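Local structure of uncharacterized protein (Legionella longbeachae NSW150, 4JZA) at residues F204-Q209 with A300-S305; F221-L225 with L281-K285; A683-E688 with I750-E754; K693-A697 with V798-V802; V511-A515 with R527-L531. The protein probably removes the 3-phosphate from phosphatidylinositol 3-phosphate, acting as a phosphoinositide phosphatase in the lipid metabolism that links this pathogen to its host. All blocks are in the same frame, centred on the assembly; numbering follows the deposited sequence.

Interaction 1: residues F204-Q209 with A300-S305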
# COMPACT_ATOMS: atom_id res chain seq x y z
N PHE A 204 9.13 -4.20 -27.79
CA PHE A 204 7.77 -3.80 -28.10
C PHE A 204 7.39 -2.48 -27.45
O PHE A 204 6.65 -1.69 -28.01
CB PHE A 204 6.77 -4.90 -27.67
CG PHE A 204 6.81 -6.14 -28.52
CD1 PHE A 204 6.28 -6.13 -29.80
CD2 PHE A 204 7.36 -7.32 -28.04
CE1 PHE A 204 6.32 -7.28 -30.59
CE2 PHE A 204 7.39 -8.47 -28.81
CZ PHE A 204 6.87 -8.46 -30.08
N CYS A 205 7.89 -2.22 -26.25
CA CYS A 205 7.49 -0.97 -25.56
C CYS A 205 8.17 0.25 -26.16
O CYS A 205 7.69 1.35 -25.98
CB CYS A 205 7.73 -1.03 -24.03
SG CYS A 205 6.63 -2.21 -23.19
N ASN A 206 9.25 0.06 -26.90
CA ASN A 206 9.92 1.21 -27.56
C ASN A 206 9.73 1.28 -29.06
O ASN A 206 10.23 2.20 -29.70
CB ASN A 206 11.39 1.19 -27.22
CG ASN A 206 11.61 1.45 -25.75
OD1 ASN A 206 11.49 2.57 -25.30
ND2 ASN A 206 11.88 0.40 -24.99
N LEU A 207 8.97 0.33 -29.60
CA LEU A 207 8.76 0.23 -31.03
C LEU A 207 8.34 1.57 -31.61
O LEU A 207 7.34 2.16 -31.17
CB LEU A 207 7.67 -0.80 -31.33
CG LEU A 207 7.54 -1.29 -32.76
CD1 LEU A 207 8.75 -2.15 -33.13
CD2 LEU A 207 6.24 -2.06 -32.91
N ASP A 208 9.11 2.02 -32.59
CA ASP A 208 8.82 3.20 -33.39
C ASP A 208 7.45 3.17 -34.11
O ASP A 208 7.05 2.13 -34.63
CB ASP A 208 9.93 3.34 -34.41
CG ASP A 208 9.78 4.56 -35.25
OD1 ASP A 208 9.14 5.53 -34.82
OD2 ASP A 208 10.28 4.57 -36.35
N GLN A 209 6.74 4.30 -34.13
CA GLN A 209 5.38 4.38 -34.71
C GLN A 209 5.41 4.34 -36.26
O GLN A 209 4.36 4.32 -36.92
CB GLN A 209 4.60 5.61 -34.18
CG GLN A 209 3.39 5.29 -33.27
CD GLN A 209 3.63 5.50 -31.76
OE1 GLN A 209 2.85 6.20 -31.09
NE2 GLN A 209 4.67 4.87 -31.22
N ALA A 300 0.38 -5.94 -31.07
CA ALA A 300 1.75 -5.71 -30.75
C ALA A 300 2.22 -4.31 -31.06
O ALA A 300 3.11 -3.81 -30.41
CB ALA A 300 2.61 -6.72 -31.48
N THR A 301 1.68 -3.67 -32.09
CA THR A 301 2.20 -2.37 -32.49
C THR A 301 1.51 -1.24 -31.76
O THR A 301 1.84 -0.08 -31.97
CB THR A 301 2.08 -2.11 -34.01
OG1 THR A 301 0.74 -2.27 -34.41
CG2 THR A 301 2.98 -3.04 -34.77
N GLN A 302 0.59 -1.58 -30.87
CA GLN A 302 -0.10 -0.56 -30.11
C GLN A 302 0.53 -0.27 -28.78
O GLN A 302 0.20 0.74 -28.13
CB GLN A 302 -1.52 -1.01 -29.93
CG GLN A 302 -2.23 -1.04 -31.26
CD GLN A 302 -3.61 -1.56 -31.13
OE1 GLN A 302 -4.13 -1.68 -30.03
NE2 GLN A 302 -4.19 -1.93 -32.23
N ILE A 303 1.45 -1.15 -28.38
CA ILE A 303 2.05 -1.05 -27.06
C ILE A 303 2.79 0.28 -26.87
O ILE A 303 2.55 1.00 -25.90
CB ILE A 303 2.99 -2.24 -26.75
CG1 ILE A 303 2.24 -3.59 -26.81
CG2 ILE A 303 3.58 -2.11 -25.36
CD1 ILE A 303 0.99 -3.70 -25.95
N SER A 304 3.66 0.62 -27.82
CA SER A 304 4.58 1.74 -27.63
C SER A 304 3.90 3.08 -27.57
O SER A 304 4.55 4.09 -27.31
CB SER A 304 5.63 1.76 -28.74
OG SER A 304 5.01 2.00 -29.97
N SER A 305 2.60 3.12 -27.81
CA SER A 305 1.83 4.37 -27.62
C SER A 305 1.70 4.86 -26.18
O SER A 305 1.46 6.03 -25.95
CB SER A 305 0.43 4.17 -28.17
OG SER A 305 0.48 4.09 -29.56

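Interaction 2: residues F221-L225 with L281-K285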
# COMPACT_ATOMS: atom_id res chain seq x y z
N PHE A 221 12.72 -6.90 -37.57
CA PHE A 221 13.64 -7.69 -36.79
C PHE A 221 14.64 -8.46 -37.65
O PHE A 221 15.82 -8.55 -37.28
CB PHE A 221 12.91 -8.65 -35.85
CG PHE A 221 13.84 -9.29 -34.87
CD1 PHE A 221 14.59 -8.50 -34.04
CD2 PHE A 221 14.01 -10.64 -34.82
CE1 PHE A 221 15.49 -9.06 -33.17
CE2 PHE A 221 14.91 -11.22 -33.95
CZ PHE A 221 15.66 -10.43 -33.13
N ASN A 222 14.19 -8.97 -38.80
CA ASN A 222 15.10 -9.60 -39.75
C ASN A 222 16.11 -8.59 -40.32
O ASN A 222 17.29 -8.91 -40.45
CB ASN A 222 14.33 -10.30 -40.87
CG ASN A 222 13.52 -11.51 -40.38
OD1 ASN A 222 13.84 -12.11 -39.36
ND2 ASN A 222 12.46 -11.84 -41.09
N ASN A 223 15.66 -7.36 -40.63
CA ASN A 223 16.57 -6.30 -41.10
C ASN A 223 17.63 -5.95 -40.07
O ASN A 223 18.72 -5.48 -40.42
CB ASN A 223 15.82 -5.00 -41.45
CG ASN A 223 15.02 -5.15 -42.72
OD1 ASN A 223 15.15 -6.14 -43.41
ND2 ASN A 223 14.20 -4.16 -43.02
N PHE A 224 17.26 -6.12 -38.81
CA PHE A 224 18.20 -5.94 -37.73
C PHE A 224 19.24 -7.05 -37.71
O PHE A 224 20.42 -6.80 -37.49
CB PHE A 224 17.49 -5.87 -36.37
CG PHE A 224 18.45 -5.81 -35.24
CD1 PHE A 224 19.25 -4.68 -35.07
CD2 PHE A 224 18.65 -6.90 -34.44
CE1 PHE A 224 20.19 -4.63 -34.07
CE2 PHE A 224 19.60 -6.86 -33.45
CZ PHE A 224 20.36 -5.72 -33.27
N LEU A 225 18.80 -8.28 -37.93
CA LEU A 225 19.71 -9.42 -37.87
C LEU A 225 20.78 -9.39 -38.96
O LEU A 225 21.94 -9.74 -38.72
CB LEU A 225 18.94 -10.71 -37.97
CG LEU A 225 18.14 -11.03 -36.72
CD1 LEU A 225 17.53 -12.40 -36.90
CD2 LEU A 225 18.99 -11.00 -35.47
N LEU A 281 19.01 -13.45 -29.75
CA LEU A 281 18.53 -12.92 -31.01
C LEU A 281 17.80 -14.00 -31.82
O LEU A 281 16.67 -13.75 -32.26
CB LEU A 281 19.69 -12.30 -31.82
CG LEU A 281 20.26 -11.01 -31.23
CD1 LEU A 281 21.40 -10.51 -32.11
CD2 LEU A 281 19.17 -9.94 -31.12
N THR A 282 18.41 -15.17 -32.05
CA THR A 282 17.77 -16.15 -32.94
C THR A 282 16.57 -16.81 -32.24
O THR A 282 15.68 -17.34 -32.87
CB THR A 282 18.77 -17.18 -33.60
OG1 THR A 282 19.52 -17.85 -32.58
CG2 THR A 282 19.74 -16.47 -34.68
N GLN A 283 16.54 -16.68 -30.93
CA GLN A 283 15.40 -17.09 -30.12
C GLN A 283 14.20 -16.12 -30.17
O GLN A 283 13.06 -16.53 -29.99
CB GLN A 283 15.91 -17.21 -28.71
CG GLN A 283 14.90 -17.59 -27.65
CD GLN A 283 15.53 -17.42 -26.29
OE1 GLN A 283 15.22 -16.46 -25.57
NE2 GLN A 283 16.53 -18.27 -25.98
N PHE A 284 14.46 -14.83 -30.41
CA PHE A 284 13.40 -13.83 -30.63
C PHE A 284 12.80 -13.95 -32.04
O PHE A 284 11.57 -13.94 -32.18
CB PHE A 284 13.92 -12.39 -30.34
CG PHE A 284 12.82 -11.35 -30.23
CD1 PHE A 284 11.61 -11.62 -29.58
CD2 PHE A 284 13.01 -10.07 -30.75
CE1 PHE A 284 10.61 -10.67 -29.47
CE2 PHE A 284 12.01 -9.11 -30.63
CZ PHE A 284 10.80 -9.41 -30.00
N LYS A 285 13.65 -14.11 -33.06
CA LYS A 285 13.22 -14.42 -34.46
C LYS A 285 12.23 -15.56 -34.45
O LYS A 285 11.18 -15.48 -35.09
CB LYS A 285 14.43 -14.81 -35.36
CG LYS A 285 14.15 -14.99 -36.86
CD LYS A 285 15.07 -16.06 -37.46
CE LYS A 285 15.25 -16.01 -38.99
NZ LYS A 285 15.28 -14.64 -39.59

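Interaction 3: residues A683-E688 with I750-E754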
# COMPACT_ATOMS: atom_id res chain seq x y z
N ALA A 683 -28.54 -16.32 1.97
CA ALA A 683 -29.79 -16.22 2.70
C ALA A 683 -30.21 -14.78 2.87
O ALA A 683 -31.39 -14.49 2.94
CB ALA A 683 -29.70 -16.91 4.04
N ARG A 684 -29.25 -13.88 3.02
CA ARG A 684 -29.58 -12.49 3.25
C ARG A 684 -30.09 -11.87 1.94
O ARG A 684 -31.07 -11.13 1.95
CB ARG A 684 -28.40 -11.71 3.88
CG ARG A 684 -28.62 -11.46 5.37
CD ARG A 684 -27.48 -11.92 6.27
NE ARG A 684 -26.65 -10.79 6.65
CZ ARG A 684 -25.82 -10.77 7.69
NH1 ARG A 684 -25.68 -11.83 8.48
NH2 ARG A 684 -25.13 -9.67 7.93
N GLN A 685 -29.46 -12.22 0.83
CA GLN A 685 -30.00 -11.82 -0.46
C GLN A 685 -31.42 -12.38 -0.76
O GLN A 685 -32.24 -11.67 -1.32
CB GLN A 685 -29.04 -12.21 -1.58
CG GLN A 685 -29.42 -11.68 -2.92
CD GLN A 685 -28.30 -11.78 -3.92
OE1 GLN A 685 -28.48 -12.23 -4.98
NE2 GLN A 685 -27.16 -11.51 -3.57
N LEU A 686 -31.73 -13.61 -0.36
CA LEU A 686 -33.11 -14.10 -0.46
C LEU A 686 -34.09 -13.21 0.31
O LEU A 686 -35.18 -12.90 -0.15
CB LEU A 686 -33.18 -15.54 0.05
CG LEU A 686 -32.69 -16.50 -1.03
CD1 LEU A 686 -32.28 -17.86 -0.49
CD2 LEU A 686 -33.72 -16.68 -2.13
N GLY A 687 -33.70 -12.81 1.51
CA GLY A 687 -34.54 -11.93 2.33
C GLY A 687 -35.64 -12.70 3.01
O GLY A 687 -35.90 -13.87 2.69
N GLU A 688 -36.31 -12.02 3.93
CA GLU A 688 -37.26 -12.65 4.81
C GLU A 688 -38.41 -13.31 4.04
O GLU A 688 -38.79 -14.45 4.28
CB GLU A 688 -37.80 -11.60 5.78
CG GLU A 688 -38.34 -12.21 7.07
CD GLU A 688 -39.39 -11.33 7.77
OE1 GLU A 688 -40.04 -11.78 8.75
OE2 GLU A 688 -39.58 -10.17 7.34
N ILE A 750 -34.40 -16.74 8.09
CA ILE A 750 -33.20 -16.43 7.31
C ILE A 750 -32.02 -17.27 7.82
O ILE A 750 -31.27 -17.79 7.02
CB ILE A 750 -32.85 -14.93 7.35
CG1 ILE A 750 -33.99 -14.11 6.75
CG2 ILE A 750 -31.59 -14.63 6.58
CD1 ILE A 750 -33.68 -12.60 6.62
N ILE A 751 -31.87 -17.39 9.14
CA ILE A 751 -30.77 -18.18 9.72
C ILE A 751 -31.01 -19.66 9.43
O ILE A 751 -30.09 -20.41 9.10
CB ILE A 751 -30.55 -18.02 11.28
CG1 ILE A 751 -31.31 -16.85 11.94
CG2 ILE A 751 -29.05 -17.90 11.59
CD1 ILE A 751 -30.50 -15.61 12.27
N ARG A 752 -32.24 -20.11 9.57
CA ARG A 752 -32.59 -21.50 9.25
C ARG A 752 -32.19 -21.83 7.79
O ARG A 752 -31.59 -22.87 7.55
CB ARG A 752 -34.07 -21.77 9.46
CG ARG A 752 -34.59 -21.60 10.89
CD ARG A 752 -34.04 -22.69 11.80
NE ARG A 752 -34.42 -22.50 13.21
CZ ARG A 752 -35.47 -23.06 13.81
NH1 ARG A 752 -36.30 -23.86 13.13
NH2 ARG A 752 -35.71 -22.82 15.10
N ILE A 753 -32.47 -20.91 6.85
CA ILE A 753 -32.15 -21.15 5.45
C ILE A 753 -30.63 -21.11 5.27
O ILE A 753 -30.10 -21.90 4.52
CB ILE A 753 -32.95 -20.24 4.46
CG1 ILE A 753 -34.11 -20.96 3.81
CG2 ILE A 753 -32.17 -19.90 3.21
CD1 ILE A 753 -35.14 -21.51 4.76
N GLU A 754 -29.94 -20.20 5.96
CA GLU A 754 -28.47 -20.16 5.97
C GLU A 754 -27.95 -21.55 6.33
O GLU A 754 -27.10 -22.13 5.63
CB GLU A 754 -27.93 -19.11 6.99
CG GLU A 754 -26.40 -19.09 7.16
CD GLU A 754 -25.88 -18.08 8.20
OE1 GLU A 754 -24.81 -18.34 8.81
OE2 GLU A 754 -26.50 -17.02 8.40

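Interaction 4: residues K693-A697 with V798-V802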
# COMPACT_ATOMS: atom_id res chain seq x y z
N LYS A 693 -41.07 -18.50 2.38
CA LYS A 693 -41.74 -19.33 1.38
C LYS A 693 -41.02 -20.64 1.22
O LYS A 693 -41.65 -21.69 1.19
CB LYS A 693 -41.81 -18.63 -0.00
CG LYS A 693 -42.54 -17.29 -0.03
CD LYS A 693 -42.55 -16.68 -1.42
CE LYS A 693 -43.03 -15.25 -1.37
NZ LYS A 693 -43.78 -14.99 -2.62
N LEU A 694 -39.71 -20.56 1.11
CA LEU A 694 -38.86 -21.74 0.95
C LEU A 694 -38.96 -22.62 2.18
O LEU A 694 -39.13 -23.84 2.06
CB LEU A 694 -37.39 -21.35 0.74
CG LEU A 694 -37.04 -20.77 -0.62
CD1 LEU A 694 -35.60 -20.29 -0.59
CD2 LEU A 694 -37.21 -21.82 -1.69
N TYR A 695 -38.90 -21.98 3.35
CA TYR A 695 -39.06 -22.69 4.62
C TYR A 695 -40.42 -23.39 4.71
O TYR A 695 -40.48 -24.59 4.87
CB TYR A 695 -38.84 -21.75 5.81
CG TYR A 695 -38.71 -22.46 7.13
CD1 TYR A 695 -37.46 -22.87 7.59
CD2 TYR A 695 -39.82 -22.71 7.92
CE1 TYR A 695 -37.33 -23.52 8.80
CE2 TYR A 695 -39.70 -23.39 9.12
CZ TYR A 695 -38.46 -23.80 9.55
OH TYR A 695 -38.34 -24.47 10.73
N ASP A 696 -41.51 -22.66 4.58
CA ASP A 696 -42.82 -23.33 4.69
C ASP A 696 -42.98 -24.53 3.73
O ASP A 696 -43.34 -25.64 4.15
CB ASP A 696 -43.99 -22.31 4.51
CG ASP A 696 -43.97 -21.21 5.58
OD1 ASP A 696 -43.48 -21.46 6.73
OD2 ASP A 696 -44.40 -20.08 5.27
N ALA A 697 -42.73 -24.31 2.44
CA ALA A 697 -42.78 -25.40 1.45
C ALA A 697 -41.90 -26.58 1.85
O ALA A 697 -42.34 -27.69 1.83
CB ALA A 697 -42.39 -24.89 0.06
N VAL A 798 -37.22 -19.17 -6.44
CA VAL A 798 -38.09 -19.47 -5.32
C VAL A 798 -39.45 -19.95 -5.85
O VAL A 798 -39.94 -21.02 -5.43
CB VAL A 798 -38.26 -18.25 -4.40
CG1 VAL A 798 -39.38 -18.46 -3.38
CG2 VAL A 798 -36.98 -17.96 -3.69
N SER A 799 -40.05 -19.18 -6.74
CA SER A 799 -41.33 -19.51 -7.36
C SER A 799 -41.36 -20.97 -7.85
O SER A 799 -42.23 -21.77 -7.47
CB SER A 799 -41.60 -18.59 -8.56
OG SER A 799 -42.98 -18.32 -8.67
N THR A 800 -40.38 -21.33 -8.66
CA THR A 800 -40.30 -22.65 -9.26
C THR A 800 -40.08 -23.76 -8.23
O THR A 800 -40.67 -24.84 -8.29
CB THR A 800 -39.11 -22.67 -10.20
OG1 THR A 800 -39.20 -21.59 -11.10
CG2 THR A 800 -39.02 -23.97 -11.00
N THR A 801 -39.20 -23.48 -7.30
CA THR A 801 -38.88 -24.42 -6.25
C THR A 801 -40.12 -24.66 -5.38
O THR A 801 -40.42 -25.81 -5.08
CB THR A 801 -37.74 -23.88 -5.38
OG1 THR A 801 -36.56 -23.67 -6.17
CG2 THR A 801 -37.46 -24.84 -4.23
N VAL A 802 -40.85 -23.60 -4.98
CA VAL A 802 -42.04 -23.78 -4.16
C VAL A 802 -43.06 -24.59 -4.95
O VAL A 802 -43.74 -25.45 -4.40
CB VAL A 802 -42.67 -22.45 -3.63
CG1 VAL A 802 -43.97 -22.71 -2.89
CG2 VAL A 802 -41.71 -21.74 -2.68

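Interaction 5: residues V511-A515 with R527-L531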
# COMPACT_ATOMS: atom_id res chain seq x y z
N VAL A 511 30.87 15.16 16.76
CA VAL A 511 29.93 14.07 16.86
C VAL A 511 30.36 12.91 15.95
O VAL A 511 30.39 11.76 16.36
CB VAL A 511 28.52 14.59 16.54
CG1 VAL A 511 27.55 13.45 16.50
CG2 VAL A 511 28.09 15.61 17.59
N LEU A 512 30.73 13.20 14.72
CA LEU A 512 31.27 12.18 13.83
C LEU A 512 32.41 11.40 14.48
O LEU A 512 32.43 10.17 14.40
CB LEU A 512 31.82 12.85 12.58
CG LEU A 512 31.55 12.16 11.27
CD1 LEU A 512 30.58 13.04 10.50
CD2 LEU A 512 32.84 12.04 10.47
N GLU A 513 33.35 12.10 15.12
CA GLU A 513 34.55 11.47 15.72
C GLU A 513 34.28 10.72 17.03
O GLU A 513 35.01 9.78 17.39
CB GLU A 513 35.69 12.49 15.92
CG GLU A 513 36.47 12.80 14.64
CD GLU A 513 37.58 13.83 14.88
OE1 GLU A 513 38.07 13.94 16.03
OE2 GLU A 513 37.96 14.54 13.91
N SER A 514 33.20 11.11 17.72
CA SER A 514 32.83 10.57 19.02
C SER A 514 32.70 9.06 19.04
O SER A 514 32.75 8.46 20.11
CB SER A 514 31.51 11.16 19.47
OG SER A 514 30.48 10.55 18.73
N ALA A 515 32.52 8.44 17.88
CA ALA A 515 32.46 6.98 17.76
C ALA A 515 33.81 6.25 18.00
O ALA A 515 33.81 5.10 18.40
CB ALA A 515 31.90 6.58 16.39
N ARG A 527 23.57 9.82 18.50
CA ARG A 527 24.63 10.30 17.65
C ARG A 527 24.06 10.47 16.26
O ARG A 527 24.28 11.53 15.62
CB ARG A 527 25.82 9.35 17.64
CG ARG A 527 26.87 9.70 16.59
CD ARG A 527 28.18 8.97 16.88
NE ARG A 527 29.12 9.09 15.77
CZ ARG A 527 29.09 8.37 14.66
NH1 ARG A 527 28.16 7.43 14.47
NH2 ARG A 527 30.00 8.59 13.71
N GLU A 528 23.30 9.47 15.79
CA GLU A 528 22.66 9.54 14.48
C GLU A 528 21.73 10.74 14.27
O GLU A 528 21.68 11.30 13.19
CB GLU A 528 21.88 8.26 14.20
CG GLU A 528 22.76 7.04 14.06
CD GLU A 528 23.79 7.12 12.96
OE1 GLU A 528 23.55 7.67 11.91
OE2 GLU A 528 24.88 6.58 13.10
N LEU A 529 20.96 11.09 15.28
CA LEU A 529 20.00 12.13 15.15
C LEU A 529 20.74 13.42 15.08
O LEU A 529 20.33 14.33 14.34
CB LEU A 529 19.04 12.12 16.32
CG LEU A 529 18.13 10.90 16.42
CD1 LEU A 529 17.31 11.02 17.68
CD2 LEU A 529 17.20 10.79 15.23
N PHE A 530 21.82 13.51 15.86
CA PHE A 530 22.68 14.69 15.82
C PHE A 530 23.43 14.82 14.50
O PHE A 530 23.49 15.91 13.93
CB PHE A 530 23.67 14.72 16.98
CG PHE A 530 23.14 15.43 18.17
CD1 PHE A 530 23.14 16.78 18.22
CD2 PHE A 530 22.63 14.72 19.24
CE1 PHE A 530 22.63 17.44 19.31
CE2 PHE A 530 22.13 15.36 20.35
CZ PHE A 530 22.14 16.73 20.39
N LEU A 531 23.99 13.73 13.99
CA LEU A 531 24.58 13.80 12.68
C LEU A 531 23.58 14.23 11.68
O LEU A 531 23.89 15.10 10.90
CB LEU A 531 25.13 12.46 12.26
CG LEU A 531 26.34 12.03 13.09
CD1 LEU A 531 26.67 10.65 12.61
CD2 LEU A 531 27.53 12.97 12.94

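Interaction 1: residues F204-Q209 with A300-S305
Ser304 and Leu207 make the one hydrogen bond of this contact, the hydroxyl OG giving its proton to the carbonyl O at 2.6 Å from within the carbonyl plane. The serine oxygen can do this because chi1 is 64°, between the backbone N and the carbonyl carbon, the crowded position. The backbone itself brings Ser304 against Cys205, whose O takes a CA-H...O contact from Ser304 CA at 3.5 Å. Apolar pairs flank this polar centre: Cys205 SG rests against Ile303 CG2 at 3.7 Å, and Leu207 CD2 meets Thr301 CG2 at 3.9 Å, the two side chains lying aslant. Here the C-terminal end of helix 198-206, part of the family's insertion domain, is joined to the loop between helices 293-296 and 308-311, across a stretch of chain that is largely helical and has no strand. Phe204 approaches the methyl of Ala300 obliquely, CE1 to CB at 3.9 Å. Trp192 of helix 191-194 places that ring by an edge-to-face contact and also touches Ala300. Farther out, His262 ND1 accepts a hydrogen bond from Asp208 N, while Ile303 O pairs with Trp311 NE1.

Interaction 2: residues F221-L225 with L281-K285
The ring of Phe221 takes Phe284 on one face and has Leu281 and Lys285 along its rim. With chi1 at -169°, CG stands anti to the backbone N and the ring reaches straight across the interface. Phe284 points its edge at the ring face, off toward the rim, in a T-shaped pair with centroids 4.9 Å apart and planes at 72°; the nearest atoms are Phe284 CD2 and Phe221 CZ, 3.6 Å apart. Leu225 CG, one turn farther along the same helix as Phe221, covers the opposite face. At the rim the carbonyl O of Leu281 sits near the ring plane, 3.5 Å from Phe221 CE2, so the slightly positive ring hydrogens meet a carbonyl that already accepts a helix bond. Leu281 then spreads its own branches: CD2 reaches the edge of Phe224, 3.9 Å from CE2, while Leu225 lies alongside Leu281, pointing the other way, CD2 to CB at 3.9 Å. A polar link closes the solvent side. Lys285 NZ donates to Asn222 OD1 at 2.9 Å, but comes from well above the amide plane and not along a lone pair, and its chain, bent at chi2 and chi4, crosses the asparagine at about a right angle. The two helical segments run nearly antiparallel, at 154° with axes 10.8 Å apart. Helix 261-270 packs against the apolar part, its Met267 touching both Phe224 and Leu281, and Tyr203 of helix 198-206 makes another edge-to-face pair with Phe284, bringing a third helix against 274-288.

Interaction 3: residues A683-E688 with I750-E754
Ile750 divides its two branches between Ala683 and Glu688 through its torsions. At chi1 -61° CG2 lies anti to the backbone N and CG1 anti to the carbonyl carbon, and chi2 of -175° then extends the ethyl arm fully. The methyl CG2 turns to Ala683, 3.9 Å from its CB, while the tip CD1 runs on to the backbone of the next turn, 3.8 Å from Glu688 N and 4.1 Å from Gly687 C. Lying over the peptide there, CD1 meets main chain more than side chain. In return the small side chain of Ala683 points into the other helix. Its CB comes 3.5 Å from Ile750 O and 3.8 Å from Glu754 N, which are themselves the acceptor and donor of one helix bond, and it also meets Ile753 CG2 at 4.0 Å. Having only a methyl at this point lets the backbones draw close, with the CA atoms of Ala683 and Glu754 5.3 Å apart. Leu686 widens the apolar patch toward Ile753 more loosely.

Charges lie at its margin: Glu754 stretches its extended chain toward the side where Arg684 ends, yet the two groups do not touch. Arg680 forms a weak, long ion pair with this carboxylate, and Glu83 another with Arg684. Helices 676-702 and 748-761, whose short segments meet at 140° with axes 9.3 Å apart, thus use knobs-into-holes packing within the C-terminal phosphoinositide phosphatase domain, Ile750 being the knob in a hole made by Ala683, Arg684, Gly687 and Glu688.

Interaction 4: residues K693-A697 with V798-V802
Val802 and Ala697 meet where the two backbones come nearest, and the valine rotamer decides which methyl faces what. At chi1 175° its CG1 is anti to the backbone N and is carried to Ala697 CB, 4.0 Å away, whereas CG2 hangs over the preceding turn of the other helix, 3.9 Å from Lys693 O and 4.1 Å from Lys693 CB. One turn earlier Val798 adopts nearly the same conformation, chi1 169°, and again splits its methyls between two neighbours. CG1 lies against the aliphatic part of Lys693, with CD at 4.1 Å and the lysine crossing at about a right angle before its amino end turns away. CG2 points to Leu694, 4.1 Å from CD1.

The short segments run almost parallel, 7° apart with axes separated by 9.8 Å, so successive turns of helix 794-817 present two like-turned valines to one strip of helix 676-702. This is side-by-side helix packing inside the C-terminal phosphoinositide phosphatase domain. Leu694 reaches into the groove from the flank and brings both methyls to the partner helix, CD1 to Val798 and CD2 obliquely to Thr801 CG2 at 4.0 Å. Thr801 can offer a methyl because its hydroxyl is turned back on its own helix, hydrogen-bonded to Ile797 O. Phe784, from the loop after helix 772-782, touches both Leu694 and Val798.

Interaction 5: residues V511-A515 with R527-L531
Arg527 grips two consecutive carbonyls, those of Val511 and Leu512, with the same edge of its guanidinium group. NE donates to Val511 O at 3.0 Å, the N-H to oxygen angle being 148°, and NH2 donates to Leu512 O, also at 3.0 Å but straighter at 160°. The side chain is extended from CG to NE, with CG anti to the backbone N (chi1 171°), which carries the charged end across to the neighbouring helix. Val511 O accepts a second bond, from Ser514 OG at 2.7 Å in the carbonyl plane and on a lone pair, whereas the arginine N-H comes in tilted from that plane. The third nitrogen, NH1, is hydrogen-bonded to Thr477 O and makes a long, weak salt bridge to Glu528.

The flat faces are covered as well: Ala515 CB lies over one, toward the rim and 3.8 Å from Arg527 CZ. Leu531 CD1 sits over the centre of the other. Beyond them Leu531 CD2 packs on Val511 CG1 at 3.6 Å and on Leu512 CD1 at 3.9 Å, while Phe530 leans on helix 556-574. The N-H groups of this buried arginine are satisfied largely by main-chain oxygens, and Glu528, though at long range, probably helps to balance its charge. That positive charge would also be expected to suit the negative, C-terminal end of the dipole of helix 501-513.

In the fold
Interactions 1 and 2 belong together: their centres lie 17 Å apart, interaction 2 falls within the span of chain that interaction 1 brackets, and they touch where Phe204 CE2 meets Phe284 CZ at 3.7 Å. Interactions 3 and 4 share helix 676-702, alternate along the chain and have centres only 12 Å apart; Leu686 CD2 meets Val798 CG2 at 3.8 Å between them. Interaction 5 stands alone, 52 Å from interaction 1 and 67 and 78 Å from interactions 3 and 4, centre to centre. It packs on helix 556-574, and the chain entering that helix from strand 545-549 carries a CX5R motif, probably the catalytic P-loop.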